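Local coordinates for Adenylate/guanylate cyclase/hydrolase, alpha/beta fold family (Ruegeria pomeroyi, PDB 3MR7), which probably acts as an adenylate cyclase, this chain being the nucleotide cyclase catalytic domain of a longer protein that also carries an alpha/beta-hydrolase family region, at residues 133-136 and 137-140. Residues are numbered along the deposited sequence; the frame is centred on the assembly and turned at random.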
ATOM      1  N   CYS A 133     -11.364  -4.592   0.973  1.00 52.91           N
ATOM      2  CA  CYS A 133     -11.686  -3.863   2.203  1.00 46.90           C
ATOM      3  C   CYS A 133     -12.849  -2.923   1.959  1.00 44.39           C
ATOM      4  O   CYS A 133     -12.853  -2.190   0.981  1.00 46.40           O
ATOM      5  CB  CYS A 133     -10.485  -3.072   2.705  1.00 38.39           C
ATOM      6  SG  CYS A 133      -9.313  -4.057   3.611  1.00 50.59           S
ATOM      7  N   VAL A 134     -13.843  -2.958   2.830  1.00 37.56           N
ATOM      8  CA  VAL A 134     -15.013  -2.090   2.669  1.00 36.90           C
ATOM      9  C   VAL A 134     -15.224  -1.287   3.932  1.00 37.68           C
ATOM     10  O   VAL A 134     -14.908  -1.735   5.036  1.00 42.93           O
ATOM     11  CB  VAL A 134     -16.265  -2.902   2.382  1.00 40.51           C
ATOM     12  CG1 VAL A 134     -15.893  -4.062   1.462  1.00 37.90           C
ATOM     13  CG2 VAL A 134     -16.881  -3.431   3.693  1.00 35.71           C
ATOM     14  N   SER A 135     -15.729  -0.079   3.796  1.00 39.32           N
ATOM     15  CA  SER A 135     -15.956   0.699   4.990  1.00 45.64           C
ATOM     16  C   SER A 135     -17.120   0.043   5.725  1.00 50.50           C
ATOM     17  O   SER A 135     -17.820  -0.817   5.167  1.00 42.57           O
ATOM     18  CB  SER A 135     -16.309   2.131   4.637  1.00 37.86           C
ATOM     19  OG  SER A 135     -17.591   2.162   4.026  1.00 45.65           O
ATOM     20  N   ASP A 136     -17.312   0.470   6.969  1.00 47.24           N
ATOM     21  CA  ASP A 136     -18.377   0.003   7.835  1.00 44.85           C
ATOM     22  C   ASP A 136     -19.740   0.332   7.259  1.00 48.04           C
ATOM     23  O   ASP A 136     -20.658  -0.469   7.366  1.00 44.90           O
ATOM     24  CB  ASP A 136     -18.236   0.630   9.228  1.00 46.31           C
ATOM     25  CG  ASP A 136     -19.203   0.044  10.219  1.00 50.99           C
ATOM     26  OD1 ASP A 136     -19.247  -1.185  10.311  1.00 58.66           O
ATOM     27  OD2 ASP A 136     -19.922   0.795  10.901  1.00 56.11           O
ATOM     28  N   ILE A 137     -19.887   1.515   6.663  1.00 52.19           N
ATOM     29  CA  ILE A 137     -21.145   1.843   6.009  1.00 51.66           C
ATOM     30  C   ILE A 137     -21.448   0.756   4.967  1.00 54.96           C
ATOM     31  O   ILE A 137     -22.593   0.285   4.876  1.00 52.77           O
ATOM     32  CB  ILE A 137     -21.087   3.155   5.250  1.00 51.80           C
ATOM     33  CG1 ILE A 137     -20.815   4.319   6.146  1.00 59.34           C
ATOM     34  CG2 ILE A 137     -22.381   3.455   4.616  1.00 56.94           C
ATOM     35  CD1 ILE A 137     -20.396   5.513   5.293  1.00 50.85           C
ATOM     36  N   VAL A 138     -20.446   0.369   4.164  1.00 43.96           N
ATOM     37  CA  VAL A 138     -20.709  -0.587   3.084  1.00 39.10           C
ATOM     38  C   VAL A 138     -21.122  -1.893   3.702  1.00 42.32           C
ATOM     39  O   VAL A 138     -22.046  -2.567   3.243  1.00 42.20           O
ATOM     40  CB  VAL A 138     -19.513  -0.831   2.143  1.00 41.74           C
ATOM     41  CG1 VAL A 138     -19.689  -2.121   1.387  1.00 20.38           C
ATOM     42  CG2 VAL A 138     -19.362   0.310   1.151  1.00 46.77           C
ATOM     43  N   HIS A 139     -20.450  -2.228   4.792  1.00 45.77           N
ATOM     44  CA  HIS A 139     -20.712  -3.497   5.454  1.00 43.22           C
ATOM     45  C   HIS A 139     -22.114  -3.622   6.031  1.00 43.00           C
ATOM     46  O   HIS A 139     -22.696  -4.696   5.958  1.00 44.38           O
ATOM     47  CB  HIS A 139     -19.698  -3.776   6.548  1.00 42.14           C
ATOM     48  CG  HIS A 139     -19.848  -5.136   7.135  1.00 48.70           C
ATOM     49  ND1 HIS A 139     -20.429  -5.351   8.371  1.00 47.41           N
ATOM     50  CD2 HIS A 139     -19.539  -6.353   6.648  1.00 49.21           C
ATOM     51  CE1 HIS A 139     -20.440  -6.642   8.616  1.00 57.70           C
ATOM     52  NE2 HIS A 139     -19.908  -7.280   7.586  1.00 55.53           N
ATOM     53  N   GLN A 140     -22.648  -2.544   6.607  1.00 36.21           N
ATOM     54  CA  GLN A 140     -23.954  -2.623   7.260  1.00 41.59           C
ATOM     55  C   GLN A 140     -25.024  -2.855   6.202  1.00 50.35           C
ATOM     56  O   GLN A 140     -26.070  -3.436   6.484  1.00 54.05           O
ATOM     57  CB  GLN A 140     -24.267  -1.369   8.075  1.00 33.39           C
ATOM     58  CG  GLN A 140     -23.246  -1.033   9.126  1.00 42.37           C
ATOM     59  CD  GLN A 140     -23.721   0.040  10.092  1.00 59.54           C
ATOM     60  OE1 GLN A 140     -23.026   1.036  10.302  1.00 56.08           O
ATOM     61  NE2 GLN A 140     -24.913  -0.156  10.690  1.00 62.30           N
TER
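S135 and V138 meet where strand 132-135 gives way to helix 136-142, a worked example of a serine at the N-cap position sitting at the junction of strand and helix. The turn belongs to the nucleotide cyclase catalytic domain, where strand 132-135 pairs with strands 96-107 and 161-170 of the mixed sheet. The OG of S135, set between its own backbone N and carbonyl carbon (chi1 69°), accepts a weak capping bond from V138 N at 3.4 Å. The same hydroxyl is hydrogen-bonded to N101 OD1 on the neighbouring parallel strand 96-107, so one side chain ties the helix start to the sheet. Past the cap, the first helical turn closes: H139 N donates to S135 O at 3.0 Å and Q140 N to D136 O at 3.0 Å.

The tightly packed part lies on the inner face. There V134 and V138 cross at about a right angle, CB of V134 resting 3.7 Å from CG1 of V138, and V134 CG2 comes within 4.0 Å of H139 CB. Pointing CG1 of V138 anti to its backbone N (chi1 161°) brings that methyl against V134, while I100 and I102 extend the apolar packing.

The outer side is looser: I137 and Q140 are exposed, and D136 is partly so. D136 nevertheless has a partner outside the turn, its OD1 being hydrogen-bonded to W168 NE1 on strand 161-170, and the W168 ring also stacks with H139. Replacing D136 by an alanine would take away the carboxylate, and the W168 indole N-H would probably lose this acceptor, weakening the link between helix start and strand. The chemistry implies a helix start linked by polar bonds to both flanking strands, where the aspartate's charge, close to the N-terminal end, is likely to be favourable to the helix dipole.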